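Local coordinates for protein choline dehydrogenase and related flavoproteins (PDB 3Q9T) that oxidises formate as a formate oxidase of the glucose-methanol-choline oxidoreductase family, carrying an 8-formyl form of FAD at its catalytic site, at residues V300-P308 and P426-T434; I457-Y468 and L491-L502. All coordinates share one frame; numbering follows the deposited sequence. Where two conformers were deposited one is given.

Contact 1 (V300-P308 and P426-T434); sequences VGQNLMDHP and PISDPGEVT
Gln302 and Glu432 lie side by side and point the same way, with the amide and carboxylate planes 84° apart. The side chain of Gln302 folds back at chi2 (-59°), which brings NE2 within 3.0 Å of Glu432 OE2; the oxygen sits in the amide plane and receives the N-H on its anti lone pair. The same fold lets Gln302 OE1 accept from a water that also donates to Gly431 O and takes the backbone N-H of Asn303, so one solvent molecule links Gln302 OE1 and Asn303 N to Gly431 O. Backbone bonds join the strands: Val433 N donates to Gly301 O at 2.7 Å in a nearly straight bond, and Gly431 N reaches Leu304 O at 2.7 Å, answered by a weak bond from Leu304 N to Gly431 O. Leu304 turns to the other face of this short antiparallel pairing, its CD2 4.2 Å from Val433 CG2. Beyond the strands, Met305 slides past Pro426 in the opposite direction. With its CG anti to the backbone N (chi1 -161°) and a bend at chi2, its methyl CE lies 3.5 Å from Pro426 CG, while SD passes Pro430 CB at 4.2 Å. His307, whose ND1 is hydrogen-bonded to His510, offers a ring edge to Pro426 CD. Strand 445-447 continues the small antiparallel sheet beyond 431-434, helix 267-277 packs on Leu304 and Val433, and Pro308 leads into the long strand 308-316, paired there with strand 415-423.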
loop_
_atom_site.group_PDB
_atom_site.type_symbol
_atom_site.label_atom_id
_atom_site.label_comp_id
_atom_site.label_asym_id
_atom_site.label_seq_id
_atom_site.Cartn_x
_atom_site.Cartn_y
_atom_site.Cartn_z
ATOM N N VAL A 300 4.512 23.768 10.423
ATOM C CA VAL A 300 3.192 23.211 10.684
ATOM C C VAL A 300 2.949 21.959 9.838
ATOM O O VAL A 300 3.020 22.004 8.610
ATOM C CB VAL A 300 2.075 24.240 10.426
ATOM C CG1 VAL A 300 0.697 23.564 10.530
ATOM C CG2 VAL A 300 2.184 25.415 11.404
ATOM N N GLY A 301 2.659 20.839 10.492
ATOM C CA GLY A 301 2.500 19.575 9.783
ATOM C C GLY A 301 3.828 18.873 9.491
ATOM O O GLY A 301 3.839 17.695 9.159
ATOM N N GLN A 302 4.945 19.603 9.582
ATOM C CA GLN A 302 6.270 19.000 9.403
ATOM C C GLN A 302 6.757 18.307 10.674
ATOM O O GLN A 302 6.140 18.441 11.731
ATOM C CB GLN A 302 7.277 20.060 8.950
ATOM C CG GLN A 302 6.874 20.722 7.649
ATOM C CD GLN A 302 6.721 19.723 6.504
ATOM O OE1 GLN A 302 7.654 18.985 6.179
ATOM N NE2 GLN A 302 5.537 19.688 5.902
ATOM N N ASN A 303 7.849 17.550 10.572
ATOM C CA ASN A 303 8.419 16.888 11.747
ATOM C C ASN A 303 7.524 15.824 12.367
ATOM O O ASN A 303 7.652 15.514 13.546
ATOM C CB ASN A 303 8.777 17.912 12.823
ATOM C CG ASN A 303 9.556 19.082 12.265
ATOM O OD1 ASN A 303 10.591 18.901 11.627
ATOM N ND2 ASN A 303 9.047 20.290 12.479
ATOM N N LEU A 304 6.614 15.263 11.581
ATOM C CA LEU A 304 5.832 14.133 12.058
ATOM C C LEU A 304 6.786 12.969 12.358
ATOM O O LEU A 304 7.473 12.477 11.458
ATOM C CB LEU A 304 4.815 13.730 11.003
ATOM C CG LEU A 304 4.160 12.379 11.216
ATOM C CD1 LEU A 304 3.312 12.458 12.465
ATOM C CD2 LEU A 304 3.345 11.984 9.996
ATOM N N MET A 305 6.846 12.541 13.621
ATOM C CA MET A 305 7.704 11.413 14.002
ATOM C C MET A 305 6.919 10.370 14.790
ATOM O O MET A 305 6.153 10.710 15.704
ATOM C CB MET A 305 8.913 11.875 14.822
ATOM C CG MET A 305 10.040 10.857 14.860
ATOM S SD MET A 305 11.023 10.848 13.330
ATOM C CE MET A 305 12.047 9.421 13.668
ATOM N N ASP A 306 7.104 9.106 14.422
ATOM C CA ASP A 306 6.369 8.008 15.040
ATOM C C ASP A 306 7.360 6.858 15.247
ATOM O O ASP A 306 8.491 6.917 14.755
ATOM C CB ASP A 306 5.215 7.601 14.120
ATOM C CG ASP A 306 4.209 6.637 14.780
ATOM O OD1 ASP A 306 4.344 6.309 15.966
ATOM O OD2 ASP A 306 3.259 6.214 14.092
ATOM N N HIS A 307 6.944 5.823 15.974
ATOM C CA HIS A 307 7.769 4.625 16.138
ATOM C C HIS A 307 7.333 3.554 15.142
ATOM O O HIS A 307 6.158 3.190 15.124
ATOM C CB HIS A 307 7.565 4.024 17.524
ATOM C CG HIS A 307 8.133 4.834 18.648
ATOM N ND1 HIS A 307 7.475 4.987 19.847
ATOM C CD2 HIS A 307 9.304 5.503 18.772
ATOM C CE1 HIS A 307 8.209 5.726 20.659
ATOM N NE2 HIS A 307 9.327 6.046 20.034
ATOM N N PRO A 308 8.272 3.003 14.350
ATOM C CA PRO A 308 7.853 1.881 13.501
ATOM C C PRO A 308 7.846 0.623 14.359
ATOM O O PRO A 308 8.622 0.548 15.308
ATOM C CB PRO A 308 8.967 1.804 12.457
ATOM C CG PRO A 308 10.190 2.262 13.209
ATOM C CD PRO A 308 9.731 3.218 14.296
ATOM N N PRO A 426 14.358 5.583 16.551
ATOM C CA PRO A 426 14.720 5.489 15.134
ATOM C C PRO A 426 15.523 6.723 14.750
ATOM O O PRO A 426 15.506 7.686 15.493
ATOM C CB PRO A 426 13.358 5.502 14.435
ATOM C CG PRO A 426 12.504 6.331 15.346
ATOM C CD PRO A 426 12.956 6.011 16.735
ATOM N N ILE A 427 16.220 6.694 13.627
ATOM C CA ILE A 427 16.923 7.890 13.183
ATOM C C ILE A 427 16.484 8.345 11.799
ATOM O O ILE A 427 17.054 9.290 11.255
ATOM C CB ILE A 427 18.427 7.661 13.139
ATOM C CG1 ILE A 427 18.728 6.466 12.227
ATOM C CG2 ILE A 427 18.969 7.501 14.561
ATOM C CD1 ILE A 427 20.178 6.369 11.776
ATOM N N SER A 428 15.493 7.671 11.218
ATOM C CA SER A 428 14.917 8.150 9.963
ATOM C C SER A 428 14.379 9.572 10.130
ATOM O O SER A 428 13.867 9.924 11.196
ATOM C CB SER A 428 13.798 7.222 9.484
ATOM O OG SER A 428 14.331 5.999 9.023
ATOM N N ASP A 429 14.522 10.394 9.090
ATOM C CA ASP A 429 13.915 11.720 9.072
ATOM C C ASP A 429 12.413 11.598 9.313
ATOM O O ASP A 429 11.832 10.556 9.045
ATOM C CB ASP A 429 14.149 12.406 7.722
ATOM C CG ASP A 429 15.572 12.940 7.569
ATOM O OD1 ASP A 429 16.271 13.094 8.589
ATOM O OD2 ASP A 429 15.989 13.199 6.426
ATOM N N PRO A 430 11.789 12.671 9.812
ATOM C CA PRO A 430 10.344 12.731 10.045
ATOM C C PRO A 430 9.552 12.720 8.748
ATOM O O PRO A 430 10.082 13.055 7.694
ATOM C CB PRO A 430 10.154 14.082 10.737
ATOM C CG PRO A 430 11.356 14.878 10.380
ATOM C CD PRO A 430 12.476 13.898 10.247
ATOM N N GLY A 431 8.287 12.330 8.837
ATOM C CA GLY A 431 7.380 12.457 7.717
ATOM C C GLY A 431 6.702 13.816 7.780
ATOM O O GLY A 431 7.232 14.778 8.335
ATOM N N GLU A 432 5.507 13.893 7.219
ATOM C CA GLU A 432 4.764 15.143 7.229
ATOM C C GLU A 432 3.258 14.916 7.183
ATOM O O GLU A 432 2.765 13.867 6.729
ATOM C CB GLU A 432 5.203 16.036 6.055
ATOM C CG GLU A 432 5.157 15.336 4.682
ATOM C CD GLU A 432 5.466 16.287 3.536
ATOM O OE1 GLU A 432 5.521 15.813 2.376
ATOM O OE2 GLU A 432 5.642 17.509 3.784
ATOM N N VAL A 433 2.527 15.903 7.677
ATOM C CA VAL A 433 1.093 15.974 7.459
ATOM C C VAL A 433 0.812 17.135 6.514
ATOM O O VAL A 433 1.196 18.269 6.783
ATOM C CB VAL A 433 0.346 16.202 8.768
ATOM C CG1 VAL A 433 -1.106 16.548 8.498
ATOM C CG2 VAL A 433 0.461 14.977 9.637
ATOM N N THR A 434 0.166 16.856 5.395
ATOM C CA THR A 434 -0.181 17.922 4.470
ATOM C C THR A 434 -1.675 17.977 4.168
ATOM O O THR A 434 -2.407 17.023 4.426
ATOM C CB THR A 434 0.583 17.750 3.144
ATOM O OG1 THR A 434 0.430 16.399 2.693
ATOM C CG2 THR A 434 2.071 18.057 3.342
HETATM O O HOH W 1 8.966 16.927 8.042
#

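Contact 2 (I457-Y468 and L491-L502); sequences IIAMREGIRFSY and LDSDKEMHRAVL
Leu491 CD2 sits over the centre of the Tyr468 ring, a CH-pi contact 4.0 Å from CD2 to the ring centroid and 11° off the normal. Leu491, just ahead of helix 494-502, has the most surface buried by the contact and slides past Arg465 in the opposite direction. In one of its two conformers Arg465 sends NH1 to Leu491 O in a straight bond of 3.0 Å; the oxygen lies in the guanidinium plane. Ile457, next in buried surface, marks the other end: its CD1, anti along the chain, lies over one face of the His498 imidazole, 3.9 Å from the ring centroid, and reaches on to Leu502 CD2. His498 NE2 is itself hydrogen-bonded to Asp76. Helix 457-468 lies against strands 308-316 and 392-397 of the large mixed sheet, Met460 and Ile464 on Val310 and Met460 also on Phe392. The shorter helix 494-502 crosses it almost at right angles (97°), the axes 9.6 Å apart; Ser493 caps this helix by accepting from Glu496 N. Between the two ends Arg461, third in buried surface, bends at chi2 and chi3. Its CG rests against Met497 CB at 3.6 Å, and its guanidinium lies flat over the Asp494 carboxylate, the planes 2° apart. OD1 of Asp494 sits over the guanidinium centre, so this long salt bridge is one of charge, with no N-H aimed at the oxygen. The N-H groups serve other partners: Arg461 NH1 goes to Glu462 OE2 and also pairs with Asp368, and NH2 reaches Asp494 O through a water. In that same conformer Arg465 grips Glu462 side-on through NE and NH2, NH2 approaching OE2 from the face opposite Arg461 NH1. Beneath this charged layer, Ile464 CD1 meets Met497 CE tip to tip, and Val501 CG1 lies 3.7 Å from Met460 CG.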
loop_
_atom_site.group_PDB
_atom_site.type_symbol
_atom_site.label_atom_id
_atom_site.label_comp_id
_atom_site.label_asym_id
_atom_site.label_seq_id
_atom_site.Cartn_x
_atom_site.Cartn_y
_atom_site.Cartn_z
ATOM N N ILE A 457 16.330 -0.029 9.384
ATOM C CA ILE A 457 15.972 -1.374 8.948
ATOM C C ILE A 457 16.897 -2.380 9.640
ATOM O O ILE A 457 16.462 -3.418 10.129
ATOM C CB ILE A 457 16.095 -1.536 7.399
ATOM C CG1 ILE A 457 15.121 -0.592 6.674
ATOM C CG2 ILE A 457 15.871 -2.984 6.983
ATOM C CD1 ILE A 457 15.185 -0.683 5.140
ATOM N N ILE A 458 18.176 -2.045 9.697
ATOM C CA ILE A 458 19.166 -2.931 10.316
ATOM C C ILE A 458 18.873 -3.122 11.803
ATOM O O ILE A 458 18.952 -4.234 12.311
ATOM C CB ILE A 458 20.603 -2.403 10.098
ATOM C CG1 ILE A 458 20.979 -2.588 8.635
ATOM C CG2 ILE A 458 21.595 -3.094 11.024
ATOM C CD1 ILE A 458 21.986 -1.606 8.133
ATOM N N ALA A 459 18.511 -2.045 12.492
ATOM C CA ALA A 459 18.161 -2.148 13.902
ATOM C C ALA A 459 16.887 -2.975 14.092
ATOM O O ALA A 459 16.825 -3.847 14.968
ATOM C CB ALA A 459 17.997 -0.753 14.524
ATOM N N MET A 460 15.873 -2.713 13.268
ATOM C CA MET A 460 14.611 -3.438 13.397
ATOM C C MET A 460 14.826 -4.918 13.166
ATOM O O MET A 460 14.322 -5.747 13.921
ATOM C CB MET A 460 13.525 -2.906 12.456
ATOM C CG MET A 460 12.223 -3.699 12.570
ATOM S SD MET A 460 11.512 -3.554 14.224
ATOM C CE MET A 460 10.555 -2.014 14.041
ATOM N N ARG A 461 15.583 -5.245 12.123
ATOM C CA ARG A 461 16.008 -6.630 11.887
ATOM C C ARG A 461 16.640 -7.229 13.154
ATOM O O ARG A 461 16.251 -8.302 13.624
ATOM C CB ARG A 461 17.019 -6.675 10.742
ATOM C CG ARG A 461 17.515 -8.068 10.373
ATOM C CD ARG A 461 19.027 -8.049 10.306
ATOM N NE ARG A 461 19.488 -7.326 9.144
ATOM C CZ ARG A 461 20.685 -6.770 9.010
ATOM N NH1 ARG A 461 21.593 -6.832 9.984
ATOM N NH2 ARG A 461 20.969 -6.150 7.871
ATOM N N GLU A 462 17.620 -6.528 13.707
ATOM C CA GLU A 462 18.344 -7.041 14.869
ATOM C C GLU A 462 17.509 -7.129 16.146
ATOM O O GLU A 462 17.826 -7.919 17.030
ATOM C CB GLU A 462 19.627 -6.242 15.102
ATOM C CG GLU A 462 20.625 -6.398 13.949
ATOM C CD GLU A 462 20.889 -7.860 13.631
ATOM O OE1 GLU A 462 21.046 -8.643 14.590
ATOM O OE2 GLU A 462 20.910 -8.229 12.439
ATOM N N GLY A 463 16.446 -6.327 16.246
ATOM C CA GLY A 463 15.575 -6.394 17.410
ATOM C C GLY A 463 14.601 -7.557 17.316
ATOM O O GLY A 463 14.160 -8.104 18.323
ATOM N N ILE A 464 14.228 -7.908 16.089
ATOM C CA ILE A 464 13.538 -9.153 15.831
ATOM C C ILE A 464 14.481 -10.320 16.197
ATOM O O ILE A 464 14.071 -11.254 16.876
ATOM C CB ILE A 464 13.102 -9.242 14.349
ATOM C CG1 ILE A 464 12.153 -8.087 13.999
ATOM C CG2 ILE A 464 12.419 -10.578 14.052
ATOM C CD1 ILE A 464 11.803 -8.014 12.494
ATOM N N ARG A 465 15.747 -10.265 15.785
ATOM C CA ARG A 465 16.665 -11.366 16.100
ATOM C C ARG A 465 16.811 -11.518 17.625
ATOM O O ARG A 465 16.649 -12.614 18.163
ATOM C CB ARG A 465 18.026 -11.193 15.428
ATOM C CG ARG A 465 18.860 -12.495 15.400
ATOM C CD ARG A 465 20.289 -12.231 14.919
ATOM N NE ARG A 465 20.290 -11.373 13.740
ATOM C CZ ARG A 465 19.957 -11.774 12.517
ATOM N NH1 ARG A 465 19.602 -13.040 12.301
ATOM N NH2 ARG A 465 19.970 -10.905 11.509
ATOM N N PHE A 466 17.087 -10.418 18.318
ATOM C CA PHE A 466 17.124 -10.436 19.776
ATOM C C PHE A 466 15.869 -11.090 20.372
ATOM O O PHE A 466 15.980 -11.912 21.277
ATOM C CB PHE A 466 17.294 -9.022 20.325
ATOM C CG PHE A 466 17.069 -8.907 21.806
ATOM C CD1 PHE A 466 18.143 -8.748 22.673
ATOM C CD2 PHE A 466 15.779 -8.936 22.336
ATOM C CE1 PHE A 466 17.941 -8.631 24.041
ATOM C CE2 PHE A 466 15.565 -8.823 23.696
ATOM C CZ PHE A 466 16.646 -8.666 24.556
ATOM N N SER A 467 14.685 -10.726 19.870
ATOM C CA SER A 467 13.442 -11.284 20.400
ATOM C C SER A 467 13.326 -12.784 20.154
ATOM O O SER A 467 12.834 -13.518 21.018
ATOM C CB SER A 467 12.200 -10.574 19.842
ATOM O OG SER A 467 12.242 -9.191 20.103
ATOM N N TYR A 468 13.755 -13.220 18.969
ATOM C CA TYR A 468 13.753 -14.636 18.594
ATOM C C TYR A 468 14.711 -15.465 19.460
ATOM O O TYR A 468 14.339 -16.524 19.980
ATOM C CB TYR A 468 14.067 -14.795 17.095
ATOM C CG TYR A 468 12.817 -14.950 16.267
ATOM C CD1 TYR A 468 12.486 -16.175 15.685
ATOM C CD2 TYR A 468 11.932 -13.889 16.113
ATOM C CE1 TYR A 468 11.321 -16.328 14.941
ATOM C CE2 TYR A 468 10.763 -14.027 15.365
ATOM C CZ TYR A 468 10.462 -15.249 14.786
ATOM O OH TYR A 468 9.310 -15.390 14.052
ATOM N N LEU A 491 15.144 -14.801 9.222
ATOM C CA LEU A 491 16.313 -14.261 9.917
ATOM C C LEU A 491 17.636 -14.700 9.310
ATOM O O LEU A 491 18.688 -14.150 9.660
ATOM C CB LEU A 491 16.318 -14.653 11.397
ATOM C CG LEU A 491 15.671 -13.751 12.451
ATOM C CD1 LEU A 491 15.800 -12.252 12.127
ATOM C CD2 LEU A 491 14.235 -14.153 12.647
ATOM N N ASP A 492 17.603 -15.691 8.423
ATOM C CA ASP A 492 18.858 -16.225 7.900
ATOM C C ASP A 492 19.390 -15.399 6.741
ATOM O O ASP A 492 20.507 -15.614 6.267
ATOM C CB ASP A 492 18.761 -17.714 7.555
ATOM C CG ASP A 492 17.777 -18.019 6.418
ATOM O OD1 ASP A 492 17.639 -19.215 6.080
ATOM O OD2 ASP A 492 17.144 -17.101 5.861
ATOM N N SER A 493 18.601 -14.415 6.321
ATOM C CA SER A 493 18.941 -13.624 5.139
ATOM C C SER A 493 18.749 -12.137 5.365
ATOM O O SER A 493 17.618 -11.659 5.514
ATOM C CB SER A 493 18.110 -14.084 3.930
ATOM O OG SER A 493 18.210 -13.174 2.847
ATOM N N ASP A 494 19.850 -11.393 5.375
ATOM C CA ASP A 494 19.745 -9.954 5.518
ATOM C C ASP A 494 18.832 -9.410 4.446
ATOM O O ASP A 494 18.024 -8.513 4.696
ATOM C CB ASP A 494 21.132 -9.307 5.436
ATOM C CG ASP A 494 21.937 -9.508 6.711
ATOM O OD1 ASP A 494 21.388 -10.100 7.664
ATOM O OD2 ASP A 494 23.099 -9.071 6.770
ATOM N N LYS A 495 18.959 -9.979 3.252
ATOM C CA LYS A 495 18.189 -9.554 2.091
ATOM C C LYS A 495 16.711 -9.751 2.310
ATOM O O LYS A 495 15.922 -8.857 2.048
ATOM C CB LYS A 495 18.618 -10.332 0.843
ATOM C CG LYS A 495 18.828 -9.455 -0.350
ATOM C CD LYS A 495 19.596 -8.208 0.077
ATOM C CE LYS A 495 20.206 -7.475 -1.116
ATOM N NZ LYS A 495 21.293 -8.280 -1.755
ATOM N N GLU A 496 16.326 -10.935 2.774
ATOM C CA GLU A 496 14.916 -11.190 2.995
ATOM C C GLU A 496 14.386 -10.372 4.162
ATOM O O GLU A 496 13.245 -9.912 4.128
ATOM C CB GLU A 496 14.649 -12.679 3.205
ATOM C CG GLU A 496 14.866 -13.540 1.954
ATOM C CD GLU A 496 14.596 -15.010 2.213
ATOM O OE1 GLU A 496 15.467 -15.837 1.865
ATOM O OE2 GLU A 496 13.514 -15.342 2.759
ATOM N N MET A 497 15.216 -10.178 5.183
ATOM C CA MET A 497 14.779 -9.462 6.368
ATOM C C MET A 497 14.456 -8.021 5.995
ATOM O O MET A 497 13.577 -7.399 6.584
ATOM C CB MET A 497 15.840 -9.512 7.471
ATOM C CG MET A 497 15.851 -10.816 8.251
ATOM S SD MET A 497 14.208 -11.243 8.880
ATOM C CE MET A 497 14.047 -9.974 10.166
ATOM N N HIS A 498 15.190 -7.507 5.011
ATOM C CA HIS A 498 15.005 -6.153 4.513
ATOM C C HIS A 498 13.580 -5.980 3.973
ATOM O O HIS A 498 12.905 -4.989 4.264
ATOM C CB HIS A 498 16.039 -5.872 3.422
ATOM C CG HIS A 498 15.961 -4.491 2.854
ATOM N ND1 HIS A 498 16.949 -3.551 3.048
ATOM C CD2 HIS A 498 15.011 -3.890 2.100
ATOM C CE1 HIS A 498 16.610 -2.429 2.437
ATOM N NE2 HIS A 498 15.440 -2.609 1.853
ATOM N N ARG A 499 13.132 -6.963 3.200
ATOM C CA ARG A 499 11.792 -6.973 2.635
ATOM C C ARG A 499 10.749 -7.234 3.724
ATOM O O ARG A 499 9.704 -6.580 3.776
ATOM C CB ARG A 499 11.701 -8.045 1.549
ATOM C CG ARG A 499 10.294 -8.286 1.028
ATOM C CD ARG A 499 9.857 -7.220 0.036
ATOM N NE ARG A 499 8.474 -7.415 -0.400
ATOM C CZ ARG A 499 7.869 -6.670 -1.320
ATOM N NH1 ARG A 499 8.529 -5.686 -1.912
ATOM N NH2 ARG A 499 6.610 -6.908 -1.646
ATOM N N ALA A 500 11.041 -8.195 4.590
ATOM C CA ALA A 500 10.167 -8.525 5.712
ATOM C C ALA A 500 9.871 -7.310 6.598
ATOM O O ALA A 500 8.722 -7.069 6.958
ATOM C CB ALA A 500 10.786 -9.641 6.553
ATOM N N VAL A 501 10.906 -6.550 6.947
ATOM C CA VAL A 501 10.726 -5.393 7.821
ATOM C C VAL A 501 9.826 -4.339 7.166
ATOM O O VAL A 501 8.851 -3.873 7.755
ATOM C CB VAL A 501 12.081 -4.780 8.212
ATOM C CG1 VAL A 501 11.887 -3.451 8.895
ATOM C CG2 VAL A 501 12.852 -5.738 9.113
ATOM N N LEU A 502 10.139 -3.982 5.927
ATOM C CA LEU A 502 9.348 -2.987 5.223
ATOM C C LEU A 502 7.907 -3.446 5.021
ATOM O O LEU A 502 6.967 -2.658 5.149
ATOM C CB LEU A 502 9.984 -2.607 3.880
ATOM C CG LEU A 502 11.407 -2.042 3.951
ATOM C CD1 LEU A 502 11.935 -1.798 2.565
ATOM C CD2 LEU A 502 11.469 -0.757 4.791
HETATM O O HOH W 2 18.109 -6.360 6.374
HETATM O O HOH W 3 19.188 -11.545 8.832
#

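The two contacts follow one another along the chain, contact 1 closing before contact 2 opens, and their centres are about 22 Å apart. They nevertheless touch: Pro308 O of contact 1 lies 3.5 Å from Met460 CE of contact 2, and strand 308-316 runs on from Pro308 to pack against Met460 and Ile464 through Val310. Their relation to the flavin differs. In contact 1 the side chain of Asp306 is about 8 Å from the bound 8-formyl-FAD, and that of Leu304 is about 8 Å from the side chain of FAD-binding Ala543. Contact 2 lies away from the residues that bind the cofactor.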